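Local coordinates for thioredoxin Reductase (Burkholderia cenocepacia, PDB 4F82), which probably acts as a thiol-specific peroxidase of the Prx5 subfamily of peroxiredoxins, reducing hydrogen peroxide and organic hydroperoxides to water and alcohols, at residues D14-A19 against H122-T127; F24-R29 against W100-H105; C39-Q44 against E85-S90; A143-G148 against A168-T173. All coordinates share one frame; numbering follows the deposited sequence.

Interaction 1 (D14-A19 against H122-T127); sequences DALPDA and HALGLT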
loop_
_atom_site.group_PDB
_atom_site.type_symbol
_atom_site.label_atom_id
_atom_site.label_comp_id
_atom_site.label_asym_id
_atom_site.label_seq_id
_atom_site.Cartn_x
_atom_site.Cartn_y
_atom_site.Cartn_z
ATOM N N ASP A 14 -10.965 -25.553 10.066
ATOM C CA ASP A 14 -11.483 -25.180 8.739
ATOM C C ASP A 14 -10.436 -25.438 7.668
ATOM O O ASP A 14 -9.250 -25.271 7.916
ATOM C CB ASP A 14 -11.798 -23.673 8.711
ATOM C CG ASP A 14 -13.157 -23.350 9.291
ATOM O OD1 ASP A 14 -13.786 -24.238 9.913
ATOM O OD2 ASP A 14 -13.585 -22.192 9.133
ATOM N N ALA A 15 -10.875 -25.812 6.467
ATOM C CA ALA A 15 -10.000 -25.763 5.290
ATOM C C ALA A 15 -9.626 -24.310 4.971
ATOM O O ALA A 15 -10.477 -23.416 4.997
ATOM C CB ALA A 15 -10.706 -26.386 4.101
ATOM N N LEU A 16 -8.358 -24.055 4.663
ATOM C CA LEU A 16 -7.946 -22.726 4.206
ATOM C C LEU A 16 -8.619 -22.403 2.853
ATOM O O LEU A 16 -8.579 -23.228 1.923
ATOM C CB LEU A 16 -6.414 -22.719 4.073
ATOM C CG LEU A 16 -5.591 -21.448 4.086
ATOM C CD1 LEU A 16 -5.844 -20.722 5.411
ATOM C CD2 LEU A 16 -4.078 -21.764 3.881
ATOM N N PRO A 17 -9.282 -21.234 2.735
ATOM C CA PRO A 17 -9.879 -20.882 1.432
ATOM C C PRO A 17 -8.823 -20.562 0.381
ATOM O O PRO A 17 -7.691 -20.168 0.730
ATOM C CB PRO A 17 -10.707 -19.627 1.738
ATOM C CG PRO A 17 -10.040 -19.027 2.966
ATOM C CD PRO A 17 -9.601 -20.244 3.774
ATOM N N ASP A 18 -9.154 -20.773 -0.892
ATOM C CA ASP A 18 -8.207 -20.409 -1.947
ATOM C C ASP A 18 -8.333 -18.915 -2.153
ATOM O O ASP A 18 -9.381 -18.342 -1.832
ATOM C CB ASP A 18 -8.504 -21.132 -3.264
ATOM C CG ASP A 18 -7.259 -21.307 -4.140
ATOM O OD1 ASP A 18 -6.132 -20.921 -3.730
ATOM O OD2 ASP A 18 -7.393 -21.869 -5.255
ATOM N N ALA A 19 -7.259 -18.306 -2.662
ATOM C CA ALA A 19 -7.243 -16.908 -3.116
ATOM C C ALA A 19 -6.012 -16.714 -3.969
ATOM O O ALA A 19 -5.111 -17.562 -3.970
ATOM C CB ALA A 19 -7.204 -15.940 -1.920
ATOM N N HIS A 122 -10.472 -11.170 3.142
ATOM C CA HIS A 122 -11.946 -11.254 3.103
ATOM C C HIS A 122 -12.427 -12.691 3.188
ATOM O O HIS A 122 -13.385 -12.983 3.902
ATOM C CB HIS A 122 -12.518 -10.570 1.852
ATOM C CG HIS A 122 -12.872 -9.124 2.056
ATOM N ND1 HIS A 122 -12.210 -8.093 1.420
ATOM C CD2 HIS A 122 -13.837 -8.545 2.810
ATOM C CE1 HIS A 122 -12.751 -6.934 1.773
ATOM N NE2 HIS A 122 -13.733 -7.181 2.623
ATOM N N ALA A 123 -11.768 -13.606 2.475
ATOM C CA ALA A 123 -12.221 -14.987 2.470
ATOM C C ALA A 123 -12.044 -15.626 3.875
ATOM O O ALA A 123 -12.796 -16.535 4.245
ATOM C CB ALA A 123 -11.492 -15.776 1.398
ATOM N N LEU A 124 -11.052 -15.147 4.627
ATOM C CA LEU A 124 -10.752 -15.575 6.015
ATOM C C LEU A 124 -11.650 -14.910 7.066
ATOM O O LEU A 124 -11.683 -15.324 8.240
ATOM C CB LEU A 124 -9.301 -15.224 6.367
ATOM C CG LEU A 124 -8.200 -15.933 5.576
ATOM C CD1 LEU A 124 -6.824 -15.335 5.979
ATOM C CD2 LEU A 124 -8.261 -17.481 5.711
ATOM N N GLY A 125 -12.343 -13.854 6.659
ATOM C CA GLY A 125 -13.231 -13.120 7.549
ATOM C C GLY A 125 -12.421 -12.288 8.514
ATOM O O GLY A 125 -12.857 -12.019 9.657
ATOM N N LEU A 126 -11.217 -11.921 8.075
ATOM C CA LEU A 126 -10.234 -11.285 8.963
ATOM C C LEU A 126 -9.913 -9.824 8.605
ATOM O O LEU A 126 -8.807 -9.291 8.902
ATOM C CB LEU A 126 -8.952 -12.103 8.972
ATOM C CG LEU A 126 -9.073 -13.404 9.776
ATOM C CD1 LEU A 126 -7.849 -14.304 9.577
ATOM C CD2 LEU A 126 -9.274 -13.005 11.277
ATOM N N THR A 127 -10.847 -9.158 7.963
ATOM C CA THR A 127 -10.610 -7.731 7.651
ATOM C C THR A 127 -10.971 -6.793 8.807
ATOM O O THR A 127 -11.749 -7.169 9.693
ATOM C CB THR A 127 -11.375 -7.246 6.375
ATOM O OG1 THR A 127 -12.784 -7.293 6.612
ATOM C CG2 THR A 127 -11.024 -8.096 5.140
#
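Pro17 packs against Ala123 and Leu124 where helix 119-124 runs into a Schellman motif, whose Gly125 is the first residue to leave helical geometry, with a phi of 74°. The other partner, 14-19, has no regular structure and leads into strand 20-25 of the thioredoxin-like fold of this peroxiredoxin.

Apolar packing makes the whole contact. The outer rim of the Pro17 ring is used: CG and CD each lie 3.6 Å from Leu124 CD2, while CG is also 3.9 Å from Ala123 CB. The proline therefore rests on two consecutive residues of the helix at once, with its side chain and that of Leu124 at roughly a right angle. Leu124 has its CG beside the backbone N (chi1 -65°), and one branch, CD2, does all the touching. That same methyl receives Leu16 CD1 at 4.1 Å, so one methyl serves both loop residues. Ile10, from the preceding loop, touches both Pro17 and Leu124 and adds to the apolar cluster.

The polar bonds lie apart from this apolar patch. On the side of 14-19, Leu16 O is hydrogen-bonded to Arg42 NH1, and Asp18 OD1 to Arg42 N, which ties the loop to the start of helix 41-45. Inside 122-127, Gly125 N donates to His122 O at 3.1 Å, one of the bonds that close the turn. Just beyond it the chain folds back, and Thr127 CG2 lies 3.6 Å above the plane of the His122 ring, over its centre.

Interaction 2 (F24-R29 against W100-H105); sequences FIDDAR and WGRDLH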
loop_
_atom_site.group_PDB
_atom_site.type_symbol
_atom_site.label_atom_id
_atom_site.label_comp_id
_atom_site.label_asym_id
_atom_site.label_seq_id
_atom_site.Cartn_x
_atom_site.Cartn_y
_atom_site.Cartn_z
ATOM N N PHE A 24 6.709 -10.790 -4.750
ATOM C CA PHE A 24 7.656 -10.107 -5.617
ATOM C C PHE A 24 8.934 -10.932 -5.628
ATOM O O PHE A 24 9.479 -11.225 -4.560
ATOM C CB PHE A 24 7.916 -8.695 -5.078
ATOM C CG PHE A 24 8.710 -7.813 -6.020
ATOM C CD1 PHE A 24 8.054 -6.925 -6.877
ATOM C CD2 PHE A 24 10.105 -7.880 -6.059
ATOM C CE1 PHE A 24 8.770 -6.092 -7.765
ATOM C CE2 PHE A 24 10.839 -7.058 -6.941
ATOM C CZ PHE A 24 10.167 -6.142 -7.787
ATOM N N ILE A 25 9.397 -11.334 -6.815
ATOM C CA ILE A 25 10.550 -12.212 -6.922
ATOM C C ILE A 25 11.657 -11.469 -7.673
ATOM O O ILE A 25 11.472 -11.124 -8.837
ATOM C CB ILE A 25 10.217 -13.476 -7.747
ATOM C CG1 ILE A 25 9.034 -14.261 -7.159
ATOM C CG2 ILE A 25 11.442 -14.359 -7.863
ATOM C CD1 ILE A 25 9.207 -14.668 -5.704
ATOM N N ASP A 26 12.796 -11.211 -7.044
ATOM C CA ASP A 26 13.797 -10.367 -7.705
ATOM C C ASP A 26 14.979 -11.135 -8.323
ATOM O O ASP A 26 15.670 -10.618 -9.196
ATOM C CB ASP A 26 14.264 -9.231 -6.773
ATOM C CG ASP A 26 15.102 -9.735 -5.613
ATOM O OD1 ASP A 26 16.115 -10.413 -5.855
ATOM O OD2 ASP A 26 14.757 -9.459 -4.454
ATOM N N ASP A 27 15.225 -12.353 -7.859
ATOM C CA ASP A 27 16.239 -13.193 -8.490
ATOM C C ASP A 27 15.569 -13.927 -9.657
ATOM O O ASP A 27 14.340 -14.015 -9.723
ATOM C CB ASP A 27 16.859 -14.178 -7.484
ATOM C CG ASP A 27 15.815 -14.886 -6.635
ATOM O OD1 ASP A 27 14.858 -14.215 -6.198
ATOM O OD2 ASP A 27 15.950 -16.107 -6.399
ATOM N N ALA A 28 16.355 -14.418 -10.605
ATOM C CA ALA A 28 15.776 -15.246 -11.639
ATOM C C ALA A 28 15.536 -16.613 -11.012
ATOM O O ALA A 28 16.399 -17.118 -10.297
ATOM C CB ALA A 28 16.722 -15.346 -12.831
ATOM N N ARG A 29 14.361 -17.193 -11.236
ATOM C CA ARG A 29 14.137 -18.606 -10.888
ATOM C C ARG A 29 13.133 -19.302 -11.810
ATOM O O ARG A 29 12.185 -18.686 -12.298
ATOM C CB ARG A 29 13.775 -18.795 -9.396
ATOM C CG ARG A 29 12.645 -17.928 -8.862
ATOM C CD ARG A 29 12.283 -18.323 -7.439
ATOM N NE ARG A 29 12.898 -17.453 -6.437
ATOM C CZ ARG A 29 12.386 -17.243 -5.223
ATOM N NH1 ARG A 29 12.997 -16.430 -4.360
ATOM N NH2 ARG A 29 11.248 -17.838 -4.875
ATOM N N TRP A 100 9.509 -3.719 1.042
ATOM C CA TRP A 100 9.514 -3.900 2.489
ATOM C C TRP A 100 10.349 -5.111 2.877
ATOM O O TRP A 100 11.137 -5.039 3.829
ATOM C CB TRP A 100 8.084 -4.109 2.964
ATOM C CG TRP A 100 7.848 -3.885 4.426
ATOM C CD1 TRP A 100 8.458 -2.964 5.254
ATOM C CD2 TRP A 100 6.919 -4.600 5.231
ATOM N NE1 TRP A 100 7.947 -3.080 6.539
ATOM C CE2 TRP A 100 6.993 -4.068 6.543
ATOM C CE3 TRP A 100 6.020 -5.649 4.968
ATOM C CZ2 TRP A 100 6.208 -4.558 7.593
ATOM C CZ3 TRP A 100 5.226 -6.123 6.004
ATOM C CH2 TRP A 100 5.324 -5.573 7.302
ATOM N N GLY A 101 10.187 -6.222 2.147
ATOM C CA GLY A 101 10.892 -7.456 2.494
ATOM C C GLY A 101 12.398 -7.252 2.380
ATOM O O GLY A 101 13.160 -7.756 3.193
ATOM N N ARG A 102 12.834 -6.522 1.356
ATOM C CA ARG A 102 14.257 -6.224 1.184
ATOM C C ARG A 102 14.737 -5.342 2.344
ATOM O O ARG A 102 15.823 -5.557 2.891
ATOM C CB ARG A 102 14.517 -5.529 -0.155
ATOM C CG ARG A 102 14.331 -6.429 -1.385
ATOM C CD ARG A 102 14.894 -5.768 -2.686
ATOM N NE ARG A 102 14.238 -4.487 -2.996
ATOM C CZ ARG A 102 13.063 -4.408 -3.629
ATOM N NH1 ARG A 102 12.460 -5.529 -4.006
ATOM N NH2 ARG A 102 12.494 -3.231 -3.891
ATOM N N ASP A 103 13.936 -4.362 2.740
ATOM C CA ASP A 103 14.343 -3.533 3.874
ATOM C C ASP A 103 14.503 -4.399 5.131
ATOM O O ASP A 103 15.406 -4.166 5.921
ATOM C CB ASP A 103 13.336 -2.429 4.137
ATOM C CG ASP A 103 13.515 -1.256 3.235
ATOM O OD1 ASP A 103 14.517 -1.232 2.483
ATOM O OD2 ASP A 103 12.657 -0.342 3.290
ATOM N N LEU A 104 13.670 -5.429 5.291
ATOM C CA LEU A 104 13.683 -6.236 6.528
ATOM C C LEU A 104 14.473 -7.551 6.425
ATOM O O LEU A 104 14.453 -8.358 7.364
ATOM C CB LEU A 104 12.240 -6.551 6.976
ATOM C CG LEU A 104 11.316 -5.356 7.284
ATOM C CD1 LEU A 104 9.897 -5.865 7.499
ATOM C CD2 LEU A 104 11.794 -4.585 8.504
ATOM N N HIS A 105 15.174 -7.775 5.306
ATOM C CA HIS A 105 16.047 -8.960 5.131
ATOM C C HIS A 105 15.358 -10.298 5.291
ATOM O O HIS A 105 15.887 -11.210 5.935
ATOM C CB HIS A 105 17.258 -8.887 6.054
ATOM C CG HIS A 105 18.029 -7.621 5.890
ATOM N ND1 HIS A 105 18.694 -7.305 4.721
ATOM C CD2 HIS A 105 18.194 -6.560 6.715
ATOM C CE1 HIS A 105 19.257 -6.117 4.845
ATOM N NE2 HIS A 105 18.963 -5.641 6.044
HETATM O O HOH W 1 12.637 -8.287 -3.659
#
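Close to the C-terminal end of helix 94-103, Arg102 reaches across to Phe24 and Asp26, which lie where strand 20-25 gives way to a loop. The contact is small and at the surface. Its nearest approach is between Arg102 NH1 and Phe24 CE2, 3.7 Å apart, with CD2 of the same ring at 3.9 Å from NH1. The ring and guanidinium planes are 55° apart, so the two groups are not stacked; Phe24 CD2 lies at the guanidinium edge, in its plane.

Arg102 is brought there by a bend at chi3 (-60°), which turns the guanidinium out of line with the rest of the chain. Asp26 passes alongside it in the opposite direction. The charged atoms Asp26 OD2 and Arg102 NH1 are 4.6 Å apart, too far for a salt bridge, and a water bridges the gap: it donates to Asp26 OD2, at a distance so short that its exact value is doubtful, and accepts from Arg102 NH1 at 2.8 Å. Its oxygen, too, lies in the guanidinium plane.

The helix ends here in a Schellman motif, with His105 at positive phi as the C-prime residue and Thr106 N bonded back to Gly101 O. Slightly earlier in the helix, Trp100 points into the protein, where it touches Cys63, the predicted sulfenic acid-forming cysteine, and is hydrogen-bonded through NE1 to Ser64 OG. On the loop side, Arg29 turns back to Asp27 in a weak, long salt bridge, NE to OD2 3.3 Å, and one face of its guanidinium is covered by Ile25 CG2.

Interaction 3 (C39-Q44 against E85-S90); sequences CSVRDQ and EIWCVS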
loop_
_atom_site.group_PDB
_atom_site.type_symbol
_atom_site.label_atom_id
_atom_site.label_comp_id
_atom_site.label_asym_id
_atom_site.label_seq_id
_atom_site.Cartn_x
_atom_site.Cartn_y
_atom_site.Cartn_z
ATOM N N CYS A 39 0.108 -16.445 -7.272
ATOM C CA CYS A 39 0.092 -17.843 -6.884
ATOM C C CYS A 39 -1.161 -18.112 -6.076
ATOM O O CYS A 39 -1.712 -17.209 -5.460
ATOM C CB CYS A 39 1.324 -18.182 -6.062
ATOM S SG CYS A 39 1.389 -17.112 -4.631
ATOM N N SER A 40 -1.593 -19.369 -6.116
ATOM C CA SER A 40 -2.815 -19.832 -5.453
ATOM C C SER A 40 -2.480 -20.206 -4.016
ATOM O O SER A 40 -1.488 -20.889 -3.775
ATOM C CB SER A 40 -3.394 -21.046 -6.201
ATOM O OG SER A 40 -4.140 -21.911 -5.349
ATOM N N VAL A 41 -3.296 -19.765 -3.061
ATOM C CA VAL A 41 -3.060 -20.124 -1.657
ATOM C C VAL A 41 -3.095 -21.655 -1.463
ATOM O O VAL A 41 -2.201 -22.242 -0.835
ATOM C CB VAL A 41 -4.092 -19.448 -0.735
ATOM C CG1 VAL A 41 -4.013 -19.998 0.706
ATOM C CG2 VAL A 41 -3.844 -17.934 -0.709
ATOM N N ARG A 42 -4.128 -22.310 -1.984
ATOM C CA ARG A 42 -4.260 -23.720 -1.714
ATOM C C ARG A 42 -3.150 -24.462 -2.442
ATOM O O ARG A 42 -2.528 -25.356 -1.862
ATOM C CB ARG A 42 -5.680 -24.222 -2.037
ATOM C CG ARG A 42 -6.681 -23.695 -0.994
ATOM C CD ARG A 42 -7.995 -24.471 -0.939
ATOM N NE ARG A 42 -7.819 -25.908 -0.704
ATOM C CZ ARG A 42 -7.678 -26.473 0.499
ATOM N NH1 ARG A 42 -7.655 -25.725 1.610
ATOM N NH2 ARG A 42 -7.550 -27.793 0.597
ATOM N N ASP A 43 -2.835 -24.050 -3.668
ATOM C CA ASP A 43 -1.694 -24.660 -4.380
ATOM C C ASP A 43 -0.331 -24.564 -3.662
ATOM O O ASP A 43 0.449 -25.513 -3.683
ATOM C CB ASP A 43 -1.567 -24.132 -5.821
ATOM C CG ASP A 43 -2.677 -24.648 -6.739
ATOM O OD1 ASP A 43 -3.431 -25.567 -6.325
ATOM O OD2 ASP A 43 -2.792 -24.133 -7.878
ATOM N N GLN A 44 -0.062 -23.427 -3.036
ATOM C CA GLN A 44 1.197 -23.170 -2.339
ATOM C C GLN A 44 1.280 -23.786 -0.935
ATOM O O GLN A 44 2.381 -23.907 -0.407
ATOM C CB GLN A 44 1.440 -21.650 -2.184
ATOM C CG GLN A 44 1.677 -20.922 -3.493
ATOM C CD GLN A 44 3.034 -21.246 -4.068
ATOM O OE1 GLN A 44 4.039 -21.293 -3.339
ATOM N NE2 GLN A 44 3.076 -21.496 -5.374
ATOM N N GLU A 85 7.284 -23.404 5.507
ATOM C CA GLU A 85 7.295 -21.984 5.113
ATOM C C GLU A 85 6.676 -21.047 6.130
ATOM O O GLU A 85 5.713 -21.404 6.843
ATOM C CB GLU A 85 6.602 -21.766 3.764
ATOM C CG GLU A 85 7.262 -22.577 2.642
ATOM C CD GLU A 85 6.603 -22.383 1.291
ATOM O OE1 GLU A 85 7.007 -23.087 0.339
ATOM O OE2 GLU A 85 5.675 -21.544 1.165
ATOM N N ILE A 86 7.209 -19.830 6.163
ATOM C CA ILE A 86 6.596 -18.761 6.966
ATOM C C ILE A 86 6.155 -17.649 6.019
ATOM O O ILE A 86 6.972 -17.093 5.289
ATOM C CB ILE A 86 7.580 -18.170 7.977
ATOM C CG1 ILE A 86 8.068 -19.220 8.982
ATOM C CG2 ILE A 86 6.919 -17.055 8.761
ATOM C CD1 ILE A 86 9.454 -18.835 9.649
ATOM N N TRP A 87 4.864 -17.340 5.994
ATOM C CA TRP A 87 4.386 -16.242 5.155
ATOM C C TRP A 87 3.970 -15.033 5.979
ATOM O O TRP A 87 3.368 -15.160 7.038
ATOM C CB TRP A 87 3.142 -16.665 4.394
ATOM C CG TRP A 87 3.251 -17.861 3.492
ATOM C CD1 TRP A 87 4.327 -18.692 3.263
ATOM C CD2 TRP A 87 2.170 -18.366 2.736
ATOM N NE1 TRP A 87 3.964 -19.694 2.354
ATOM C CE2 TRP A 87 2.633 -19.518 2.037
ATOM C CE3 TRP A 87 0.831 -17.944 2.573
ATOM C CZ2 TRP A 87 1.811 -20.234 1.152
ATOM C CZ3 TRP A 87 0.006 -18.671 1.706
ATOM C CH2 TRP A 87 0.508 -19.805 1.005
ATOM N N CYS A 88 4.295 -13.855 5.496
ATOM C CA CYS A 88 3.684 -12.631 6.028
ATOM C C CYS A 88 2.595 -12.181 5.048
ATOM O O CYS A 88 2.880 -11.858 3.889
ATOM C CB CYS A 88 4.724 -11.536 6.193
ATOM S SG CYS A 88 3.993 -9.924 6.666
ATOM N N VAL A 89 1.345 -12.154 5.497
ATOM C CA VAL A 89 0.278 -11.709 4.609
ATOM C C VAL A 89 -0.160 -10.284 4.951
ATOM O O VAL A 89 -0.343 -9.950 6.117
ATOM C CB VAL A 89 -0.929 -12.643 4.686
ATOM C CG1 VAL A 89 -2.121 -12.026 3.978
ATOM C CG2 VAL A 89 -0.578 -14.010 4.061
ATOM N N SER A 90 -0.294 -9.413 3.954
ATOM C CA SER A 90 -0.796 -8.080 4.252
ATOM C C SER A 90 -1.609 -7.608 3.086
ATOM O O SER A 90 -1.392 -8.056 1.947
ATOM C CB SER A 90 0.359 -7.082 4.511
ATOM O OG SER A 90 -0.136 -5.785 4.896
#
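A chi1 of -58°, with CG beside the backbone N, swings the indole of Trp87 toward helix 41-45, where the backbone of Gln44 points CB at its far benzene edge. Gln44 CB lies 3.6 Å from Trp87 CZ2 and 3.8 Å from CH2, approaching obliquely. Beyond CB the Gln44 chain bends at chi2 (-72°), and its OE1 is hydrogen-bonded to Arg111. Val41 flanks the same end of the indole: its O stands at the ring edge near the plane, 4.1 Å from CH2, and its CG1 is 4.3 Å from CZ3.

The rotation of the indole is fixed from its other end. Trp87 NE1 donates to Glu85 OE2 at 2.8 Å in a nearly straight bond (172°), received on the anti lone pair of that oxygen and almost in the ring plane. Arg111 NH1 pairs with Glu85 OE2 as well as Gln44 OE1, bridging the segments; this may polarise the carboxylate. Glu85 OE1 has its own partner, Lys48.

In the conformer given, Ser40 OG caps the helix, accepting from Asp43 N at 3.0 Å. The short helix 41-45 follows strand 35-40 directly and covers Trp87 on strand 85-90, which runs between the parallel strands 49-55 and 111-114.

Interaction 4 (A143-G148 against A168-T173); sequences AMVIDG and ASVLAT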
loop_
_atom_site.group_PDB
_atom_site.type_symbol
_atom_site.label_atom_id
_atom_site.label_comp_id
_atom_site.label_asym_id
_atom_site.label_seq_id
_atom_site.Cartn_x
_atom_site.Cartn_y
_atom_site.Cartn_z
ATOM N N ALA A 143 -1.899 -14.923 13.719
ATOM C CA ALA A 143 -1.057 -15.969 13.164
ATOM C C ALA A 143 -1.809 -17.288 13.177
ATOM O O ALA A 143 -2.573 -17.580 14.127
ATOM C CB ALA A 143 0.322 -16.091 13.896
ATOM N N MET A 144 -1.625 -18.063 12.115
ATOM C CA MET A 144 -2.176 -19.415 12.055
ATOM C C MET A 144 -1.171 -20.417 11.520
ATOM O O MET A 144 -0.262 -20.074 10.751
ATOM C CB MET A 144 -3.447 -19.440 11.203
ATOM C CG MET A 144 -3.297 -18.865 9.806
ATOM S SD MET A 144 -4.929 -18.758 9.030
ATOM C CE MET A 144 -4.461 -18.012 7.460
ATOM N N VAL A 145 -1.329 -21.667 11.952
ATOM C CA VAL A 145 -0.501 -22.749 11.462
ATOM C C VAL A 145 -1.429 -23.681 10.669
ATOM O O VAL A 145 -2.544 -24.042 11.111
ATOM C CB VAL A 145 0.189 -23.507 12.620
ATOM C CG1 VAL A 145 0.969 -24.662 12.079
ATOM C CG2 VAL A 145 1.104 -22.505 13.439
ATOM N N ILE A 146 -0.945 -24.038 9.481
ATOM C CA ILE A 146 -1.709 -24.777 8.492
ATOM C C ILE A 146 -0.989 -26.061 8.179
ATOM O O ILE A 146 0.229 -26.062 7.984
ATOM C CB ILE A 146 -1.806 -23.973 7.186
ATOM C CG1 ILE A 146 -2.165 -22.509 7.519
ATOM C CG2 ILE A 146 -2.772 -24.670 6.176
ATOM C CD1 ILE A 146 -3.516 -22.349 8.194
ATOM N N ASP A 147 -1.728 -27.154 8.151
ATOM C CA ASP A 147 -1.139 -28.459 7.859
ATOM C C ASP A 147 -2.268 -29.225 7.224
ATOM O O ASP A 147 -3.405 -29.179 7.721
ATOM C CB ASP A 147 -0.666 -29.104 9.173
ATOM C CG ASP A 147 0.334 -30.226 8.966
ATOM O OD1 ASP A 147 0.679 -30.559 7.795
ATOM O OD2 ASP A 147 0.768 -30.794 10.008
ATOM N N GLY A 148 -1.969 -29.904 6.116
ATOM C CA GLY A 148 -2.988 -30.618 5.367
ATOM C C GLY A 148 -4.066 -29.687 4.836
ATOM O O GLY A 148 -5.222 -30.094 4.671
ATOM N N ALA A 168 7.426 -15.793 18.945
ATOM C CA ALA A 168 7.598 -16.533 20.218
ATOM C C ALA A 168 6.360 -17.341 20.628
ATOM O O ALA A 168 6.476 -18.522 20.993
ATOM C CB ALA A 168 8.007 -15.604 21.366
ATOM N N SER A 169 5.181 -16.718 20.577
ATOM C CA SER A 169 3.940 -17.390 20.928
ATOM C C SER A 169 3.648 -18.558 19.994
ATOM O O SER A 169 3.186 -19.594 20.443
ATOM C CB SER A 169 2.752 -16.440 20.889
ATOM O OG SER A 169 2.936 -15.374 21.797
ATOM N N VAL A 170 3.875 -18.370 18.700
ATOM C CA VAL A 170 3.656 -19.437 17.745
ATOM C C VAL A 170 4.563 -20.642 17.993
ATOM O O VAL A 170 4.103 -21.801 18.014
ATOM C CB VAL A 170 3.795 -18.893 16.320
ATOM C CG1 VAL A 170 3.851 -20.042 15.338
ATOM C CG2 VAL A 170 2.615 -18.012 16.040
ATOM N N LEU A 171 5.851 -20.391 18.221
ATOM C CA LEU A 171 6.777 -21.473 18.492
ATOM C C LEU A 171 6.319 -22.222 19.743
ATOM O O LEU A 171 6.354 -23.471 19.782
ATOM C CB LEU A 171 8.202 -20.915 18.692
ATOM C CG LEU A 171 9.286 -21.980 18.928
ATOM C CD1 LEU A 171 9.350 -22.936 17.736
ATOM C CD2 LEU A 171 10.635 -21.328 19.205
ATOM N N ALA A 172 5.852 -21.461 20.741
ATOM C CA ALA A 172 5.426 -22.046 22.020
ATOM C C ALA A 172 4.174 -22.897 21.884
ATOM O O ALA A 172 3.892 -23.720 22.754
ATOM C CB ALA A 172 5.204 -20.962 23.091
ATOM N N THR A 173 3.426 -22.697 20.804
ATOM C CA THR A 173 2.116 -23.342 20.685
ATOM C C THR A 173 2.052 -24.325 19.519
ATOM O O THR A 173 0.954 -24.800 19.150
ATOM C CB THR A 173 0.979 -22.308 20.556
ATOM O OG1 THR A 173 1.335 -21.333 19.556
ATOM C CG2 THR A 173 0.712 -21.624 21.900
#
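Val170 meets Ala143 and Val145 through methyl groups alone, so no flat side chain offers a face or an edge across this contact. The nearest planar group with a defined partner is the Ser169 carbonyl. Thr173 OG1 donates to its oxygen at 2.7 Å; the angle at the carbonyl oxygen is 133° and the donor is tilted 27° from the carbonyl plane, in a bond that reaches back over the last turn of helix 167-172.

Across the interface the two branches of Val170 divide the work. CG2, beside the backbone N, lies 3.7 Å from Ala143 CB. CG1, placed opposite that N by a chi1 of 168°, is 4.1 Å from Val145 CG2, and the two valine side chains are set obliquely to one another. Ala143 and Val145 are alternate residues of strand 137-147 and put their side chains on the same face of the sheet, while Met144 between them points away. A single helix residue thus spans two strand positions.

This is helix-on-sheet packing of the thioredoxin-like fold, joining the C-terminal helix to a strand that pairs with both 49-55 and 150-156. Tyr71 of helix 61-80 touches Ala143 and Val170 alike, and Leu174 touches Val145. All three contact residues are buried, and what joins them is methyl against methyl, which implies a union resting on close fit and exclusion of water rather than on directed bonds.

From the N terminus, interaction 1 closes the longest loop, bringing 14-19 to the end of helix 119-124. Interaction 2 nests inside it, joining the end of strand 20-25 to helix 94-103, and interaction 3 nests inside interaction 2, joining helix 41-45 to strand 85-90; none cross. Interaction 4 follows in series, a short closure of strand 137-147 by helix 167-172. Interactions 1 and 3 touch where Leu16 and Asp18 meet residues 40-42, at the start of helix 41-45; 1 and 4 touch where Leu16 and Leu124 pack on Met144. Interaction 3 meets interaction 2 through Cys88 and Trp100. Interactions 1 and 2 lie on opposite sides of the chain centre, while 2, 3 and 4 reach the same sheet.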